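ParA (Salmonella enterica subsp. enterica serovar Newport str. SL317, PDB 3EZF) probably acts as a Walker-type ATPase in plasmid partition and, through a winged helix-turn-helix, binds DNA for ADP-mediated transcriptional regulation. Local coordinates at residues L150-D155 / D204-S209; I114-L119 / F252-P257. One frame throughout, in Å; residues are numbered along the deposited sequence.

In the fold
Both contacts are buried and belong to one parallel beta sheet, the core of a P-loop NTPase domain, where they involve four neighbouring strands, in the order 203-206, 149-153, 250-254, 112-116. Contact 1 joins 203-206, an edge strand of the sheet within this chain, to strand 149-153; contact 2 joins the inner strands 250-254 and 112-116. Their centres lie about 11 Å apart, and backbone bonds between strands 149-153 and 250-254 tie the two pairs together. Aliphatic branches and the carboxylate of Asp153 carry contact 1, whereas contact 2 centres on the ring of Phe252, with Phe115 on the other face, and becomes more open past its strands, where Asn118 is exposed and the contact reaches the second subunit.

Contact 1: residues L150-D155 / D204-S209; sequences LVIDLD and DVIPAS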
loop_
_atom_site.group_PDB
_atom_site.type_symbol
_atom_site.label_atom_id
_atom_site.label_comp_id
_atom_site.label_asym_id
_atom_site.label_seq_id
_atom_site.Cartn_x
_atom_site.Cartn_y
_atom_site.Cartn_z
ATOM N N LEU A 150 -9.643 0.093 -20.954
ATOM C CA LEU A 150 -8.818 1.185 -20.449
ATOM C C LEU A 150 -8.695 1.120 -18.930
ATOM O O LEU A 150 -9.693 0.928 -18.217
ATOM C CB LEU A 150 -9.410 2.535 -20.833
ATOM C CG LEU A 150 -8.531 3.736 -20.469
ATOM C CD1 LEU A 150 -7.332 3.775 -21.396
ATOM C CD2 LEU A 150 -9.337 5.029 -20.592
ATOM N N VAL A 151 -7.474 1.283 -18.430
ATOM C CA VAL A 151 -7.268 1.242 -16.990
ATOM C C VAL A 151 -6.709 2.555 -16.498
ATOM O O VAL A 151 -5.504 2.760 -16.506
ATOM C CB VAL A 151 -6.293 0.119 -16.566
ATOM C CG1 VAL A 151 -6.080 0.179 -15.056
ATOM C CG2 VAL A 151 -6.844 -1.250 -16.947
ATOM N N ILE A 152 -7.588 3.446 -16.072
ATOM C CA ILE A 152 -7.180 4.744 -15.558
ATOM C C ILE A 152 -6.707 4.585 -14.120
ATOM O O ILE A 152 -7.485 4.275 -13.223
ATOM C CB ILE A 152 -8.352 5.753 -15.597
ATOM C CG1 ILE A 152 -8.694 6.092 -17.050
ATOM C CG2 ILE A 152 -7.993 6.993 -14.791
ATOM C CD1 ILE A 152 -10.131 6.481 -17.276
ATOM N N ASP A 153 -5.421 4.816 -13.917
ATOM C CA ASP A 153 -4.784 4.692 -12.608
ATOM C C ASP A 153 -4.870 5.989 -11.812
ATOM O O ASP A 153 -4.179 6.960 -12.131
ATOM C CB ASP A 153 -3.314 4.317 -12.801
ATOM C CG ASP A 153 -2.645 3.875 -11.526
ATOM O OD1 ASP A 153 -3.335 3.736 -10.493
ATOM O OD2 ASP A 153 -1.415 3.654 -11.572
ATOM N N LEU A 154 -5.721 6.006 -10.786
ATOM C CA LEU A 154 -5.881 7.185 -9.940
ATOM C C LEU A 154 -5.340 6.888 -8.534
ATOM O O LEU A 154 -5.611 7.609 -7.565
ATOM C CB LEU A 154 -7.355 7.582 -9.852
ATOM C CG LEU A 154 -7.794 8.862 -10.559
ATOM C CD1 LEU A 154 -6.773 9.947 -10.323
ATOM C CD2 LEU A 154 -7.901 8.603 -12.035
ATOM N N ASP A 155 -4.595 5.791 -8.434
ATOM C CA ASP A 155 -3.980 5.387 -7.181
ATOM C C ASP A 155 -2.628 6.079 -7.077
ATOM O O ASP A 155 -1.786 5.961 -7.974
ATOM C CB ASP A 155 -3.779 3.881 -7.158
ATOM C CG ASP A 155 -3.041 3.413 -5.935
ATOM O OD1 ASP A 155 -2.808 2.182 -5.811
ATOM O OD2 ASP A 155 -2.691 4.272 -5.099
ATOM N N ASP A 204 -5.206 -0.524 -22.727
ATOM C CA ASP A 204 -4.415 0.705 -22.532
ATOM C C ASP A 204 -4.480 1.207 -21.100
ATOM O O ASP A 204 -5.420 0.887 -20.376
ATOM C CB ASP A 204 -4.922 1.813 -23.452
ATOM C CG ASP A 204 -4.726 1.492 -24.921
ATOM O OD1 ASP A 204 -3.607 1.678 -25.424
ATOM O OD2 ASP A 204 -5.687 1.050 -25.575
ATOM N N VAL A 205 -3.504 2.012 -20.689
ATOM C CA VAL A 205 -3.477 2.514 -19.313
ATOM C C VAL A 205 -3.119 3.988 -19.208
ATOM O O VAL A 205 -2.255 4.456 -19.948
ATOM C CB VAL A 205 -2.449 1.733 -18.442
ATOM C CG1 VAL A 205 -2.537 2.196 -16.997
ATOM C CG2 VAL A 205 -2.704 0.229 -18.528
ATOM N N ILE A 206 -3.801 4.716 -18.314
ATOM C CA ILE A 206 -3.496 6.130 -18.061
ATOM C C ILE A 206 -2.766 6.061 -16.733
ATOM O O ILE A 206 -3.379 5.847 -15.694
ATOM C CB ILE A 206 -4.739 7.022 -17.876
ATOM C CG1 ILE A 206 -5.395 7.322 -19.224
ATOM C CG2 ILE A 206 -4.332 8.341 -17.263
ATOM C CD1 ILE A 206 -6.562 8.330 -19.140
ATOM N N PRO A 207 -1.439 6.254 -16.753
ATOM C CA PRO A 207 -0.559 6.206 -15.580
ATOM C C PRO A 207 -0.835 7.143 -14.393
ATOM O O PRO A 207 -1.550 8.146 -14.504
ATOM C CB PRO A 207 0.830 6.416 -16.198
ATOM C CG PRO A 207 0.539 7.356 -17.349
ATOM C CD PRO A 207 -0.712 6.747 -17.942
ATOM N N ALA A 208 -0.252 6.769 -13.254
ATOM C CA ALA A 208 -0.355 7.517 -12.009
ATOM C C ALA A 208 1.067 7.857 -11.538
ATOM O O ALA A 208 2.056 7.419 -12.135
ATOM C CB ALA A 208 -1.069 6.679 -10.945
ATOM N N SER A 209 1.164 8.634 -10.467
ATOM C CA SER A 209 2.458 9.013 -9.925
ATOM C C SER A 209 2.371 9.152 -8.421
ATOM O O SER A 209 1.278 9.172 -7.858
ATOM C CB SER A 209 2.915 10.338 -10.510
ATOM O OG SER A 209 4.089 10.773 -9.850
#
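The carboxylate of Asp153 has the methyl group of Ala208 over one face, with Ala208 CB lying 3.3 Å from Asp153 CG. The backbone N of Asp155 approaches from above the same face and donates to Asp153 OD1 at 3.2 Å, forming an Asx turn. At the other oxygen, OD2 is hydrogen-bonded to Thr161 OG1, which also takes part in a bond with Ala208 N, so one hydroxyl joins the carboxylate of Asp153 to the backbone of Ala208. These groups lie where two parallel strands of a P-loop NTPase sheet run out, and the Asp-Leu-Asp sequence is consistent with the Walker A' motif of ParA proteins. The placement of the carboxylate follows from its first torsion: CG is anti to the backbone N (chi1 -167°), and the group reaches across to the residues that follow strand 204-206.

Upstream, the strands run 18° from parallel. Val151 N donates to Asp204 O (2.9 Å), and Val151 O in turn accepts from Ile206 N (3.2 Å), the donor standing well above the carbonyl plane. Ile152 and Ile206 lie side by side and point the same way, Ile206 CD1 resting 3.7 Å from Ile152 CG1; Ala177 of helix 177-182 packs on both. Val151 and Val205 face the other side of the sheet, where helix 129-138 covers Val151, and they meet more loosely, with Val151 CB 4.1 Å from Val205 CG2. At the end of the pairing Asp153 N donates to Ile206 O at 2.9 Å, in the plane of that carbonyl.

Contact 2: residues I114-L119 / F252-P257; sequences IFVVNL and FIDTGP
Ile114 and Phe252 stand side by side on one face of the sheet and point the same way, the isoleucine spread along the phenyl ring. Its CD1 lies over a ring face, offset toward the rim and 4.0 Å from the Phe252 ring centroid, a CH-pi contact. The other branch lies on the same side of the ring, by its CD2-CE2 rim, with Ile114 CG2 3.3 Å from Phe252 CE2. Val116 crosses the ring obliquely and meets it at the edge, near its plane, with Val116 CG2 3.4 Å from Phe252 CD2. Phe252 is turned so that CG is anti to its carbonyl carbon (chi1 -73°), and this carries the ring toward strand 112-116.

On the opposite face of the sheet Phe115 lies obliquely to Ile253, CD1 of the phenylalanine 4.2 Å from CG2 of Ile253. Helix 261-267 closes over this side through Leu263 and Leu267, which touch Phe115.

The backbones run parallel, 27° apart, and share two hydrogen bonds, from Ile253 N to Ile114 O (2.9 Å) and from Val116 N to Ile253 O (3.1 Å). Beyond them the chains diverge. Val117 centres an inverse gamma turn, and the segment heads toward the position expected of the deviant Walker A loop, while Asp254-Thr255-Gly256 at the end of the neighbouring strand fits a Walker B motif. Leu119 and Pro257 pack on Ile210 of the second subunit.

Asp254 comes nearest to strand 112-116 where its OD1 lies 3.9 Å from Val116 CB; its oxygens are instead hydrogen-bonded to Thr129 (OD1) and Ser160 (OD2). The packing of Ile114, Val116 and Phe252 is apolar, and the nearby carboxylate of Asp254 has its hydrogen bonds with hydroxyls from other parts of the domain.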
loop_
_atom_site.group_PDB
_atom_site.type_symbol
_atom_site.label_atom_id
_atom_site.label_comp_id
_atom_site.label_asym_id
_atom_site.label_seq_id
_atom_site.Cartn_x
_atom_site.Cartn_y
_atom_site.Cartn_z
ATOM N N ILE A 114 -16.035 0.798 -14.718
ATOM C CA ILE A 114 -15.940 -0.080 -13.559
ATOM C C ILE A 114 -15.021 0.441 -12.455
ATOM O O ILE A 114 -13.812 0.501 -12.622
ATOM C CB ILE A 114 -15.446 -1.451 -14.019
ATOM C CG1 ILE A 114 -16.482 -2.065 -14.967
ATOM C CG2 ILE A 114 -15.171 -2.332 -12.827
ATOM C CD1 ILE A 114 -15.896 -2.657 -16.233
ATOM N N PHE A 115 -15.600 0.814 -11.323
ATOM C CA PHE A 115 -14.814 1.318 -10.209
ATOM C C PHE A 115 -14.341 0.130 -9.393
ATOM O O PHE A 115 -15.148 -0.512 -8.725
ATOM C CB PHE A 115 -15.666 2.229 -9.325
ATOM C CG PHE A 115 -14.912 2.817 -8.176
ATOM C CD1 PHE A 115 -14.335 4.081 -8.275
ATOM C CD2 PHE A 115 -14.713 2.076 -7.017
ATOM C CE1 PHE A 115 -13.561 4.595 -7.230
ATOM C CE2 PHE A 115 -13.945 2.572 -5.970
ATOM C CZ PHE A 115 -13.367 3.835 -6.074
ATOM N N VAL A 116 -13.042 -0.165 -9.440
ATOM C CA VAL A 116 -12.485 -1.301 -8.695
ATOM C C VAL A 116 -12.121 -0.928 -7.263
ATOM O O VAL A 116 -11.284 -0.055 -7.052
ATOM C CB VAL A 116 -11.224 -1.846 -9.381
ATOM C CG1 VAL A 116 -10.832 -3.184 -8.776
ATOM C CG2 VAL A 116 -11.471 -1.992 -10.862
ATOM N N VAL A 117 -12.749 -1.605 -6.296
ATOM C CA VAL A 117 -12.536 -1.369 -4.863
ATOM C C VAL A 117 -11.300 -2.069 -4.318
ATOM O O VAL A 117 -11.390 -3.158 -3.767
ATOM C CB VAL A 117 -13.755 -1.837 -4.048
ATOM C CG1 VAL A 117 -13.459 -1.778 -2.555
ATOM C CG2 VAL A 117 -14.945 -0.966 -4.379
ATOM N N ASN A 118 -10.146 -1.429 -4.455
ATOM C CA ASN A 118 -8.910 -2.015 -3.983
ATOM C C ASN A 118 -8.513 -1.447 -2.638
ATOM O O ASN A 118 -8.114 -0.281 -2.540
ATOM C CB ASN A 118 -7.788 -1.766 -4.979
ATOM C CG ASN A 118 -6.721 -2.836 -4.914
ATOM O OD1 ASN A 118 -6.987 -4.008 -5.214
ATOM N ND2 ASN A 118 -5.504 -2.448 -4.507
ATOM N N LEU A 119 -8.611 -2.290 -1.612
ATOM C CA LEU A 119 -8.279 -1.905 -0.250
ATOM C C LEU A 119 -6.857 -2.359 0.088
ATOM O O LEU A 119 -6.145 -1.706 0.855
ATOM C CB LEU A 119 -9.285 -2.537 0.717
ATOM C CG LEU A 119 -9.502 -1.830 2.059
ATOM C CD1 LEU A 119 -10.715 -2.439 2.763
ATOM C CD2 LEU A 119 -8.244 -1.941 2.924
ATOM N N PHE A 252 -11.728 0.799 -16.485
ATOM C CA PHE A 252 -11.577 0.528 -15.054
ATOM C C PHE A 252 -10.944 1.694 -14.332
ATOM O O PHE A 252 -10.183 2.451 -14.920
ATOM C CB PHE A 252 -10.716 -0.709 -14.804
ATOM C CG PHE A 252 -11.399 -2.001 -15.127
ATOM C CD1 PHE A 252 -11.375 -2.518 -16.420
ATOM C CD2 PHE A 252 -12.087 -2.695 -14.141
ATOM C CE1 PHE A 252 -12.028 -3.694 -16.730
ATOM C CE2 PHE A 252 -12.753 -3.886 -14.441
ATOM C CZ PHE A 252 -12.720 -4.384 -15.740
ATOM N N ILE A 253 -11.251 1.832 -13.050
ATOM C CA ILE A 253 -10.684 2.900 -12.251
ATOM C C ILE A 253 -10.061 2.369 -10.971
ATOM O O ILE A 253 -10.716 1.667 -10.196
ATOM C CB ILE A 253 -11.742 3.937 -11.918
ATOM C CG1 ILE A 253 -12.164 4.620 -13.211
ATOM C CG2 ILE A 253 -11.188 4.982 -10.949
ATOM C CD1 ILE A 253 -13.416 5.398 -13.093
ATOM N N ASP A 254 -8.792 2.735 -10.764
ATOM C CA ASP A 254 -7.979 2.326 -9.614
ATOM C C ASP A 254 -7.640 3.450 -8.642
ATOM O O ASP A 254 -7.085 4.464 -9.059
ATOM C CB ASP A 254 -6.664 1.753 -10.125
ATOM C CG ASP A 254 -6.563 0.281 -9.932
ATOM O OD1 ASP A 254 -7.605 -0.404 -9.962
ATOM O OD2 ASP A 254 -5.433 -0.196 -9.763
ATOM N N THR A 255 -7.951 3.261 -7.354
ATOM C CA THR A 255 -7.629 4.262 -6.327
ATOM C C THR A 255 -7.399 3.654 -4.960
ATOM O O THR A 255 -7.977 2.618 -4.640
ATOM C CB THR A 255 -8.731 5.284 -6.107
ATOM O OG1 THR A 255 -9.314 5.652 -7.357
ATOM C CG2 THR A 255 -8.136 6.522 -5.443
ATOM N N GLY A 256 -6.565 4.315 -4.158
ATOM C CA GLY A 256 -6.305 3.856 -2.807
ATOM C C GLY A 256 -7.520 4.206 -1.960
ATOM O O GLY A 256 -8.486 4.756 -2.491
ATOM N N PRO A 257 -7.514 3.913 -0.649
ATOM C CA PRO A 257 -8.635 4.201 0.260
ATOM C C PRO A 257 -8.811 5.684 0.610
ATOM O O PRO A 257 -9.446 6.448 -0.118
ATOM C CB PRO A 257 -8.290 3.382 1.504
ATOM C CG PRO A 257 -7.328 2.335 1.000
ATOM C CD PRO A 257 -6.497 3.095 0.026
#